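Local coordinates for annexin B22 (Schistosoma mansoni, PDB 4MDU), which binds acidic phospholipid membranes in a calcium-dependent manner, aggregates liposomes when calcium is present, and is involved in worm reproduction and host-parasite interaction, at residues L182-Q187 / V240-T245; I134-W139 / R277-A282; Y247-T252 / R285-R290; R129-I134 / G176-A181. All coordinates share one frame; numbering follows the deposited sequence.

Contact 1 (L182-Q187 / V240-T245); sequences LLSLVQ and VICNRT
Cys242 meets Ser184 and Leu185, two consecutive residues of helix 177-187. The apolar part comes first. Leu185 CD2 lies 3.6 Å from Cys242 CB and also comes near the sulfur. With CG beside its backbone N and anti to the carbonyl carbon (chi1 -64°), Leu185 swings this methyl across to the cysteine. Its CA to Cys242 CA distance is 6.5 Å, the shortest between the two backbones.

The polar part is partly indirect. Ser184 OG rests 3.7 Å from Cys242 CB, a van der Waals contact. The hydroxyl is bonded back to Ala181 O in its own helix, and the oxygen itself rests against Cys242 CB and SG. One water joins the segments. It donates to Ser184 O at 2.9 Å and to Asn243 OD1 at 3.0 Å, so it links a backbone carbonyl of one helix to a side-chain amide of the other. Arg190 NE adds a hydrogen bond to Cys242 O.

Ser184 and Leu185 belong to annexin repeat 2, and Cys242 to repeat 3. Helix 177-187 is thus joined to the end of helix 236-243, while helices 128-136 and 274-288 also pack against Leu185, through Phe135 and Leu279.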
# COMPACT_ATOMS: atom_id res chain seq x y z
N LEU B 182 4.90 -10.47 -9.87
CA LEU B 182 5.81 -9.40 -10.29
C LEU B 182 6.87 -9.96 -11.23
O LEU B 182 7.10 -9.42 -12.32
CB LEU B 182 6.46 -8.76 -9.07
CG LEU B 182 6.69 -7.24 -9.08
CD1 LEU B 182 5.43 -6.54 -9.50
CD2 LEU B 182 7.14 -6.76 -7.68
N LEU B 183 7.51 -11.05 -10.80
CA LEU B 183 8.51 -11.76 -11.62
C LEU B 183 7.99 -12.24 -12.97
O LEU B 183 8.73 -12.26 -13.95
CB LEU B 183 9.08 -12.96 -10.86
CG LEU B 183 10.43 -12.82 -10.15
CD1 LEU B 183 11.21 -11.61 -10.65
CD2 LEU B 183 10.21 -12.75 -8.65
N SER B 184 6.73 -12.65 -13.02
CA SER B 184 6.16 -13.11 -14.29
C SER B 184 6.08 -11.98 -15.31
O SER B 184 6.33 -12.19 -16.49
CB SER B 184 4.79 -13.77 -14.10
OG SER B 184 3.77 -12.80 -13.92
N LEU B 185 5.73 -10.77 -14.85
CA LEU B 185 5.77 -9.64 -15.76
C LEU B 185 7.19 -9.40 -16.27
O LEU B 185 7.41 -9.17 -17.46
CB LEU B 185 5.23 -8.35 -15.09
CG LEU B 185 3.76 -8.33 -14.68
CD1 LEU B 185 3.38 -6.97 -14.10
CD2 LEU B 185 2.84 -8.70 -15.86
N VAL B 186 8.16 -9.43 -15.36
CA VAL B 186 9.54 -9.18 -15.75
C VAL B 186 10.08 -10.32 -16.65
O VAL B 186 11.01 -10.12 -17.43
CB VAL B 186 10.41 -8.96 -14.52
CG1 VAL B 186 11.88 -8.90 -14.89
CG2 VAL B 186 9.99 -7.65 -13.81
N GLN B 187 9.47 -11.49 -16.56
CA GLN B 187 9.80 -12.57 -17.51
C GLN B 187 9.66 -12.12 -18.97
O GLN B 187 10.35 -12.65 -19.84
CB GLN B 187 8.89 -13.78 -17.28
CG GLN B 187 9.00 -14.42 -15.91
CD GLN B 187 10.34 -15.07 -15.66
OE1 GLN B 187 11.20 -15.11 -16.55
NE2 GLN B 187 10.54 -15.58 -14.45
N VAL B 240 -3.30 -16.00 -16.06
CA VAL B 240 -4.27 -15.32 -16.93
C VAL B 240 -4.13 -13.79 -16.92
O VAL B 240 -3.94 -13.16 -17.96
CB VAL B 240 -5.75 -15.71 -16.60
CG1 VAL B 240 -6.72 -14.89 -17.45
CG2 VAL B 240 -5.98 -17.20 -16.82
N ILE B 241 -4.22 -13.20 -15.73
CA ILE B 241 -4.22 -11.74 -15.65
C ILE B 241 -2.93 -11.15 -16.21
O ILE B 241 -2.97 -10.23 -17.04
CB ILE B 241 -4.51 -11.26 -14.22
CG1 ILE B 241 -5.92 -11.67 -13.82
CG2 ILE B 241 -4.34 -9.74 -14.11
CD1 ILE B 241 -6.97 -11.15 -14.76
N CYS B 242 -1.78 -11.68 -15.80
CA CYS B 242 -0.51 -11.10 -16.23
C CYS B 242 -0.12 -11.38 -17.68
O CYS B 242 0.63 -10.60 -18.27
CB CYS B 242 0.62 -11.51 -15.29
SG CYS B 242 0.37 -10.89 -13.64
N ASN B 243 -0.65 -12.44 -18.29
CA ASN B 243 -0.23 -12.77 -19.65
C ASN B 243 -1.15 -12.39 -20.79
O ASN B 243 -0.67 -12.16 -21.90
CB ASN B 243 0.14 -14.26 -19.77
CG ASN B 243 1.35 -14.62 -18.93
OD1 ASN B 243 2.41 -14.01 -19.07
ND2 ASN B 243 1.17 -15.57 -18.02
N ARG B 244 -2.46 -12.36 -20.57
CA ARG B 244 -3.35 -12.11 -21.71
C ARG B 244 -3.14 -10.70 -22.21
O ARG B 244 -2.82 -9.82 -21.43
CB ARG B 244 -4.81 -12.32 -21.34
CG ARG B 244 -5.14 -13.73 -20.90
CD ARG B 244 -4.67 -14.79 -21.94
NE ARG B 244 -4.88 -16.13 -21.39
CZ ARG B 244 -3.96 -17.08 -21.31
NH1 ARG B 244 -2.74 -16.88 -21.79
NH2 ARG B 244 -4.27 -18.26 -20.77
N THR B 245 -3.30 -10.48 -23.51
CA THR B 245 -3.17 -9.14 -24.04
C THR B 245 -4.32 -8.28 -23.51
O THR B 245 -5.35 -8.79 -23.06
CB THR B 245 -3.22 -9.15 -25.56
OG1 THR B 245 -4.57 -9.36 -25.98
CG2 THR B 245 -2.30 -10.26 -26.12
O HOH W 1 5.41 -13.77 -18.78

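Contact 2 (I134-W139 / R277-A282); sequences IFTTLW and RKLLVA
Thr136 packs against Ala282 and Leu279, where helix 128-136 packs on helix 274-288. The hydroxyl oxygen makes the nearest side-chain approaches. Thr136 OG1 is 3.7 Å from the methyl carbon Ala282 CB. It is 4.1 Å from Leu279 CD1, and these two side chains slide past each other in opposite directions. Thr136 CG2 lies 4.1 Å from the carbonyl oxygen Ala282 O. The CA atoms of Thr136 and Ala282 are 6.8 Å apart. The small alanine lets the backbones come this near.

In Thr136, OG1 stands beside its own backbone N (chi1 -74°), and from there it is hydrogen-bonded to Ile132 O, one turn back in the helix. The oxygen is therefore occupied within its own helix while its flank touches carbon atoms.

Further out, Ile134 O takes two bonds, from Thr137 N and from Thr137 OG1, the latter 2.7 Å long. Leu279 also packs on Ala181 and Leu182 of helix 177-187.

All three touching residues are buried. The contact joins annexin repeats 2 and 3, and the one polar side-chain atom in it is satisfied by the backbone of Ile132. Across the two segments the contact rests on van der Waals packing, with no charge or polar pairing.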
# COMPACT_ATOMS: atom_id res chain seq x y z
N ILE B 134 5.13 0.83 -13.00
CA ILE B 134 5.99 0.69 -14.16
C ILE B 134 5.81 -0.65 -14.90
O ILE B 134 5.54 -0.66 -16.10
CB ILE B 134 7.47 0.90 -13.76
CG1 ILE B 134 7.70 2.36 -13.37
CG2 ILE B 134 8.39 0.48 -14.90
CD1 ILE B 134 9.14 2.68 -13.05
N PHE B 135 5.93 -1.76 -14.18
CA PHE B 135 5.84 -3.07 -14.84
C PHE B 135 4.51 -3.28 -15.53
O PHE B 135 4.45 -3.82 -16.64
CB PHE B 135 6.10 -4.20 -13.85
CG PHE B 135 7.52 -4.28 -13.40
CD1 PHE B 135 8.54 -3.90 -14.25
CD2 PHE B 135 7.84 -4.70 -12.12
CE1 PHE B 135 9.87 -3.95 -13.85
CE2 PHE B 135 9.16 -4.76 -11.71
CZ PHE B 135 10.18 -4.39 -12.56
N THR B 136 3.43 -2.87 -14.88
CA THR B 136 2.10 -2.92 -15.49
C THR B 136 2.11 -2.37 -16.92
O THR B 136 1.46 -2.92 -17.81
CB THR B 136 1.08 -2.14 -14.65
OG1 THR B 136 0.77 -2.90 -13.48
CG2 THR B 136 -0.18 -1.92 -15.43
N THR B 137 2.88 -1.30 -17.14
CA THR B 137 2.82 -0.57 -18.40
C THR B 137 3.82 -1.04 -19.47
O THR B 137 3.92 -0.42 -20.53
CB THR B 137 3.02 0.94 -18.19
OG1 THR B 137 4.38 1.17 -17.78
CG2 THR B 137 2.08 1.45 -17.12
N LEU B 138 4.55 -2.11 -19.21
CA LEU B 138 5.54 -2.56 -20.19
C LEU B 138 5.15 -3.89 -20.82
O LEU B 138 4.91 -4.87 -20.12
CB LEU B 138 6.93 -2.70 -19.55
CG LEU B 138 7.54 -1.41 -18.98
CD1 LEU B 138 8.76 -1.73 -18.14
CD2 LEU B 138 7.88 -0.43 -20.11
N TRP B 139 5.11 -3.92 -22.15
CA TRP B 139 4.96 -5.21 -22.81
C TRP B 139 6.33 -5.87 -23.05
O TRP B 139 7.38 -5.31 -22.69
CB TRP B 139 4.11 -5.13 -24.08
CG TRP B 139 3.21 -6.32 -24.18
CD1 TRP B 139 3.34 -7.40 -25.02
CD2 TRP B 139 2.05 -6.59 -23.36
NE1 TRP B 139 2.32 -8.30 -24.79
CE2 TRP B 139 1.53 -7.83 -23.78
CE3 TRP B 139 1.40 -5.89 -22.33
CZ2 TRP B 139 0.38 -8.39 -23.21
CZ3 TRP B 139 0.26 -6.46 -21.77
CH2 TRP B 139 -0.24 -7.69 -22.20
N ARG B 277 -3.21 -8.14 -4.79
CA ARG B 277 -4.46 -7.59 -5.32
C ARG B 277 -4.21 -6.35 -6.16
O ARG B 277 -4.75 -6.20 -7.26
CB ARG B 277 -5.46 -7.31 -4.19
CG ARG B 277 -6.57 -6.34 -4.56
CD ARG B 277 -7.63 -6.30 -3.48
NE ARG B 277 -7.04 -6.27 -2.15
CZ ARG B 277 -7.73 -6.40 -1.02
NH1 ARG B 277 -9.05 -6.58 -1.06
NH2 ARG B 277 -7.10 -6.37 0.15
N LYS B 278 -3.38 -5.44 -5.64
CA LYS B 278 -3.15 -4.17 -6.31
C LYS B 278 -2.47 -4.39 -7.66
O LYS B 278 -2.80 -3.71 -8.64
CB LYS B 278 -2.29 -3.22 -5.44
CG LYS B 278 -2.86 -2.93 -4.05
CD LYS B 278 -2.01 -1.86 -3.33
CE LYS B 278 -2.20 -1.90 -1.81
NZ LYS B 278 -1.05 -2.57 -1.10
N LEU B 279 -1.52 -5.31 -7.72
CA LEU B 279 -0.88 -5.64 -8.99
C LEU B 279 -1.92 -6.22 -9.98
O LEU B 279 -2.07 -5.73 -11.10
CB LEU B 279 0.29 -6.61 -8.77
CG LEU B 279 0.94 -7.18 -10.04
CD1 LEU B 279 1.43 -6.04 -10.91
CD2 LEU B 279 2.10 -8.14 -9.73
N LEU B 280 -2.66 -7.24 -9.56
CA LEU B 280 -3.70 -7.82 -10.41
C LEU B 280 -4.72 -6.77 -10.84
O LEU B 280 -5.11 -6.71 -12.01
CB LEU B 280 -4.43 -8.96 -9.69
CG LEU B 280 -3.59 -10.19 -9.32
CD1 LEU B 280 -4.41 -11.23 -8.58
CD2 LEU B 280 -3.03 -10.78 -10.58
N VAL B 281 -5.15 -5.93 -9.90
CA VAL B 281 -6.14 -4.90 -10.23
C VAL B 281 -5.57 -3.91 -11.23
O VAL B 281 -6.24 -3.55 -12.21
CB VAL B 281 -6.65 -4.16 -8.99
CG1 VAL B 281 -7.36 -2.88 -9.42
CG2 VAL B 281 -7.58 -5.07 -8.17
N ALA B 282 -4.34 -3.48 -10.98
CA ALA B 282 -3.66 -2.61 -11.94
C ALA B 282 -3.64 -3.22 -13.34
O ALA B 282 -4.04 -2.57 -14.32
CB ALA B 282 -2.24 -2.30 -11.48

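Contact 3 (Y247-T252 / R285-R290); sequences YQLYLT and RYAIDR
Ile288 loses the most surface here, and its CG2 methyl does most of the touching. CG2 lies 3.6 Å from Tyr250 CA and 3.7 Å from Tyr250 CD1. It meets the tyrosine ring at the edge, near the ring plane, and the two side chains cross at about a right angle. Ile288 has CG1 between the backbone N and the carbonyl carbon (chi1 72°), which sets CG2 beside its own N and against Tyr250. The CA atoms of the pair are 5.4 Å apart.

Ala287 is next. Its CB packs on Leu249 CB at 3.8 Å and on Leu249 CD1 at a similar distance. Tyr250 has CG anti to its backbone N (chi1 -180°), which places the CD1 edge of the ring beside Ile288, with Ile288 CB in the ring plane. Its ring makes an edge-to-face stack with His22.

Polar links lie around this apolar centre. A water accepts from Arg290 NH2 and is also hydrogen-bonded to Tyr247 OH at 3.3 Å. Arg290 NE bonds to Tyr286 O at 3.1 Å, nearly straight at 176°, and its guanidinium group covers one face of the Tyr286 ring. Arg290 NH1 forms a salt bridge with Asp323. Arg285 NH2 pairs with Asp289 OD2 at 2.9 Å and with Glu296.

Helices 246-260 and 274-288 thus meet through methyls and a ring edge. Charges pair within 285-290 or elsewhere in the fold, and the direct contact is apolar.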
# COMPACT_ATOMS: atom_id res chain seq x y z
N TYR B 247 -6.54 -6.74 -25.00
CA TYR B 247 -7.76 -7.07 -25.75
C TYR B 247 -8.41 -8.38 -25.28
O TYR B 247 -9.62 -8.42 -25.01
CB TYR B 247 -7.47 -7.06 -27.25
CG TYR B 247 -6.60 -5.88 -27.63
CD1 TYR B 247 -7.16 -4.61 -27.78
CD2 TYR B 247 -5.23 -6.02 -27.79
CE1 TYR B 247 -6.37 -3.52 -28.09
CE2 TYR B 247 -4.43 -4.93 -28.10
CZ TYR B 247 -5.01 -3.68 -28.24
OH TYR B 247 -4.24 -2.59 -28.55
N GLN B 248 -7.59 -9.42 -25.14
CA GLN B 248 -8.05 -10.72 -24.62
C GLN B 248 -8.62 -10.62 -23.20
O GLN B 248 -9.61 -11.28 -22.88
CB GLN B 248 -6.91 -11.74 -24.65
CG GLN B 248 -7.30 -13.15 -24.22
CD GLN B 248 -8.31 -13.80 -25.16
OE1 GLN B 248 -8.37 -13.47 -26.34
NE2 GLN B 248 -9.12 -14.70 -24.62
N LEU B 249 -7.98 -9.80 -22.34
CA LEU B 249 -8.43 -9.64 -20.95
C LEU B 249 -9.81 -9.02 -20.92
O LEU B 249 -10.67 -9.41 -20.13
CB LEU B 249 -7.48 -8.73 -20.18
CG LEU B 249 -6.56 -9.44 -19.21
CD1 LEU B 249 -5.74 -8.43 -18.44
CD2 LEU B 249 -7.40 -10.28 -18.28
N TYR B 250 -10.00 -8.03 -21.77
CA TYR B 250 -11.29 -7.39 -21.86
C TYR B 250 -12.37 -8.42 -22.20
O TYR B 250 -13.35 -8.60 -21.47
CB TYR B 250 -11.28 -6.29 -22.89
CG TYR B 250 -12.62 -5.63 -22.97
CD1 TYR B 250 -13.05 -4.78 -21.95
CD2 TYR B 250 -13.47 -5.88 -24.03
CE1 TYR B 250 -14.29 -4.18 -22.00
CE2 TYR B 250 -14.72 -5.28 -24.09
CZ TYR B 250 -15.12 -4.43 -23.07
OH TYR B 250 -16.36 -3.83 -23.13
N LEU B 251 -12.18 -9.11 -23.32
CA LEU B 251 -13.09 -10.20 -23.67
C LEU B 251 -13.30 -11.13 -22.49
O LEU B 251 -14.43 -11.51 -22.19
CB LEU B 251 -12.57 -10.99 -24.86
CG LEU B 251 -13.45 -12.17 -25.27
CD1 LEU B 251 -14.83 -11.68 -25.70
CD2 LEU B 251 -12.77 -13.00 -26.38
N THR B 252 -12.21 -11.47 -21.79
CA THR B 252 -12.28 -12.41 -20.67
C THR B 252 -13.15 -11.82 -19.58
O THR B 252 -13.93 -12.52 -18.92
CB THR B 252 -10.88 -12.75 -20.11
OG1 THR B 252 -10.08 -13.30 -21.15
CG2 THR B 252 -10.98 -13.78 -19.01
N ARG B 285 -7.13 -3.48 -14.95
CA ARG B 285 -7.67 -2.16 -15.24
C ARG B 285 -6.87 -1.49 -16.34
O ARG B 285 -7.40 -0.69 -17.11
CB ARG B 285 -7.74 -1.29 -13.98
CG ARG B 285 -8.74 -1.79 -12.93
CD ARG B 285 -8.93 -0.77 -11.76
NE ARG B 285 -9.57 0.46 -12.22
CZ ARG B 285 -9.55 1.62 -11.57
NH1 ARG B 285 -8.91 1.76 -10.41
NH2 ARG B 285 -10.17 2.67 -12.10
N TYR B 286 -5.59 -1.84 -16.45
CA TYR B 286 -4.79 -1.35 -17.56
C TYR B 286 -5.44 -1.77 -18.87
O TYR B 286 -5.39 -1.07 -19.89
CB TYR B 286 -3.36 -1.89 -17.51
CG TYR B 286 -2.48 -1.24 -18.55
CD1 TYR B 286 -2.17 -1.88 -19.74
CD2 TYR B 286 -2.01 0.05 -18.36
CE1 TYR B 286 -1.37 -1.25 -20.70
CE2 TYR B 286 -1.22 0.68 -19.30
CZ TYR B 286 -0.90 0.04 -20.47
OH TYR B 286 -0.11 0.72 -21.38
N ALA B 287 -6.05 -2.95 -18.83
CA ALA B 287 -6.76 -3.45 -19.99
C ALA B 287 -8.16 -2.86 -20.11
O ALA B 287 -8.50 -2.31 -21.15
CB ALA B 287 -6.82 -4.97 -19.96
N ILE B 288 -8.98 -2.96 -19.07
CA ILE B 288 -10.42 -2.70 -19.23
C ILE B 288 -10.91 -1.34 -18.71
O ILE B 288 -12.07 -0.98 -18.91
CB ILE B 288 -11.27 -3.80 -18.58
CG1 ILE B 288 -11.19 -3.70 -17.06
CG2 ILE B 288 -10.81 -5.18 -19.05
CD1 ILE B 288 -12.27 -4.49 -16.33
N ASP B 289 -10.04 -0.56 -18.08
CA ASP B 289 -10.47 0.70 -17.48
C ASP B 289 -9.29 1.67 -17.38
O ASP B 289 -9.11 2.35 -16.36
CB ASP B 289 -11.08 0.42 -16.11
CG ASP B 289 -11.80 1.64 -15.50
OD1 ASP B 289 -12.23 2.54 -16.26
OD2 ASP B 289 -11.92 1.69 -14.25
N ARG B 290 -8.49 1.73 -18.43
CA ARG B 290 -7.19 2.38 -18.34
C ARG B 290 -7.23 3.87 -18.05
O ARG B 290 -6.51 4.35 -17.17
CB ARG B 290 -6.33 2.12 -19.59
CG ARG B 290 -4.84 2.40 -19.31
CD ARG B 290 -4.04 2.52 -20.58
NE ARG B 290 -4.08 1.28 -21.33
CZ ARG B 290 -3.61 1.15 -22.56
NH1 ARG B 290 -3.04 2.19 -23.16
NH2 ARG B 290 -3.69 -0.02 -23.18
O HOH W 2 -4.07 -1.06 -25.65

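Contact 4 (R129-I134 / G176-A181); sequences RVLIEI and GDYEYA
Leu131 is the first residue of 129-134, on helix 128-136, to meet Tyr178. Its CB lies 4.1 Å from the phenol oxygen, Tyr178 OH.

Ile132 follows and does more. Its CG1 is 3.7 Å from Tyr178 OH and 3.9 Å from Tyr178 CE1, with CD1 at a similar distance from CE1. The isoleucine and the ring pass each other at a slant. Tyr178 reaches this far because CG stands anti to its backbone N (chi1 162°), sending the ring across from helix 177-187. The backbones stay well apart, with Ile132 CA 9.9 Å from Tyr178 CA, so the long tyrosine side chain makes the contact.

The phenol oxygen is hydrogen-bonded to Asp128 OD1. Asp128 and Asp275 are ligands of one calcium site, here in the apo form, and Tyr178 packs on Asp275 too. The tyrosine thus ties the packing to a calcium site shared by repeats 2 and 3. Glu179, the next residue, is a ligand of another calcium site. Asp177 OD2 bonds to Gly125 N of the second subunit.

Both segments belong to repeat 2. Helix 274-288 packs on both, with Ala282 on Ile132 and Leu279 on Ala181. Helix 109-122 covers Leu131, and helix 311-320 pairs Arg314 with Glu133.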
# COMPACT_ATOMS: atom_id res chain seq x y z
N ARG B 129 4.81 0.25 -5.09
CA ARG B 129 3.87 1.07 -5.82
C ARG B 129 4.47 1.46 -7.16
O ARG B 129 3.77 1.47 -8.19
CB ARG B 129 3.55 2.32 -5.00
CG ARG B 129 2.55 3.24 -5.66
CD ARG B 129 2.19 4.43 -4.76
NE ARG B 129 1.48 5.46 -5.51
CZ ARG B 129 0.71 6.40 -4.97
NH1 ARG B 129 0.51 6.45 -3.66
NH2 ARG B 129 0.12 7.29 -5.75
N VAL B 130 5.75 1.79 -7.13
CA VAL B 130 6.50 2.14 -8.33
C VAL B 130 6.74 0.89 -9.21
O VAL B 130 6.68 0.97 -10.44
CB VAL B 130 7.82 2.87 -7.97
CG1 VAL B 130 8.73 3.01 -9.19
CG2 VAL B 130 7.51 4.26 -7.39
N LEU B 131 7.00 -0.25 -8.60
CA LEU B 131 7.20 -1.48 -9.40
C LEU B 131 5.90 -1.84 -10.12
O LEU B 131 5.89 -2.08 -11.33
CB LEU B 131 7.66 -2.66 -8.53
CG LEU B 131 8.89 -2.47 -7.67
CD1 LEU B 131 9.38 -3.84 -7.09
CD2 LEU B 131 9.95 -1.78 -8.48
N ILE B 132 4.79 -1.83 -9.38
CA ILE B 132 3.49 -2.07 -9.99
C ILE B 132 3.18 -1.09 -11.11
O ILE B 132 2.79 -1.48 -12.22
CB ILE B 132 2.37 -1.99 -8.96
CG1 ILE B 132 2.56 -3.06 -7.89
CG2 ILE B 132 1.03 -2.15 -9.64
CD1 ILE B 132 1.44 -3.13 -6.88
N GLU B 133 3.36 0.20 -10.83
CA GLU B 133 3.07 1.25 -11.80
C GLU B 133 3.84 1.10 -13.12
O GLU B 133 3.28 1.24 -14.21
CB GLU B 133 3.37 2.64 -11.19
CG GLU B 133 3.16 3.79 -12.18
CD GLU B 133 4.25 4.85 -12.10
OE1 GLU B 133 4.50 5.35 -11.00
OE2 GLU B 133 4.85 5.18 -13.15
N ILE B 134 5.13 0.83 -13.00
CA ILE B 134 5.99 0.69 -14.16
C ILE B 134 5.81 -0.65 -14.90
O ILE B 134 5.54 -0.66 -16.10
CB ILE B 134 7.47 0.90 -13.76
CG1 ILE B 134 7.70 2.36 -13.37
CG2 ILE B 134 8.39 0.48 -14.90
CD1 ILE B 134 9.14 2.68 -13.05
N GLY B 176 6.25 -14.74 -1.97
CA GLY B 176 4.80 -14.67 -1.99
C GLY B 176 4.14 -14.50 -3.34
O GLY B 176 4.81 -14.37 -4.37
N ASP B 177 2.81 -14.49 -3.34
CA ASP B 177 2.05 -14.40 -4.58
C ASP B 177 2.35 -13.11 -5.34
O ASP B 177 2.41 -13.11 -6.57
CB ASP B 177 0.55 -14.54 -4.30
CG ASP B 177 0.21 -15.85 -3.59
OD1 ASP B 177 0.77 -16.90 -3.98
OD2 ASP B 177 -0.60 -15.85 -2.64
N TYR B 178 2.52 -12.01 -4.62
CA TYR B 178 2.78 -10.74 -5.28
C TYR B 178 4.12 -10.79 -5.99
O TYR B 178 4.24 -10.38 -7.15
CB TYR B 178 2.76 -9.58 -4.27
CG TYR B 178 3.44 -8.31 -4.76
CD1 TYR B 178 2.94 -7.61 -5.85
CD2 TYR B 178 4.56 -7.80 -4.10
CE1 TYR B 178 3.55 -6.45 -6.29
CE2 TYR B 178 5.18 -6.63 -4.53
CZ TYR B 178 4.67 -5.96 -5.63
OH TYR B 178 5.27 -4.81 -6.06
N GLU B 179 5.13 -11.32 -5.30
CA GLU B 179 6.49 -11.36 -5.84
C GLU B 179 6.57 -12.26 -7.06
O GLU B 179 7.23 -11.94 -8.06
CB GLU B 179 7.47 -11.84 -4.77
CG GLU B 179 7.70 -10.85 -3.64
CD GLU B 179 6.55 -10.79 -2.65
OE1 GLU B 179 5.62 -11.61 -2.79
OE2 GLU B 179 6.58 -9.92 -1.74
N TYR B 180 5.88 -13.39 -6.98
CA TYR B 180 5.87 -14.32 -8.08
C TYR B 180 5.22 -13.66 -9.30
O TYR B 180 5.76 -13.73 -10.41
CB TYR B 180 5.15 -15.61 -7.69
CG TYR B 180 5.08 -16.63 -8.80
CD1 TYR B 180 4.10 -16.55 -9.78
CD2 TYR B 180 6.01 -17.67 -8.89
CE1 TYR B 180 4.03 -17.46 -10.81
CE2 TYR B 180 5.94 -18.61 -9.92
CZ TYR B 180 4.95 -18.50 -10.88
OH TYR B 180 4.85 -19.41 -11.92
N ALA B 181 4.08 -13.01 -9.09
CA ALA B 181 3.39 -12.33 -10.19
C ALA B 181 4.25 -11.22 -10.76
O ALA B 181 4.34 -11.05 -11.98
CB ALA B 181 2.03 -11.76 -9.73

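In the fold
Contacts 1 and 2 bring annexin repeat 2 against repeat 3. Contact 4 holds helices together within repeat 2, and contact 3 does so at the end of repeat 3, next to repeat 4. Contacts 2 and 4 are closest, with centres about 7 Å apart. They share Ile134 and helix 128-136. Centre to centre, contact 1 lies about 9 Å from contact 2 and 10 Å from contact 4, and shares helix 177-187 with contact 4. Contact 3 is about 12 Å from contact 2, centre to centre, with helix 274-288 in common. Along the chain contact 4 closes before contact 1 opens, and contact 1 before contact 3. Contact 2 spans contact 1 and alternates with 3 and 4.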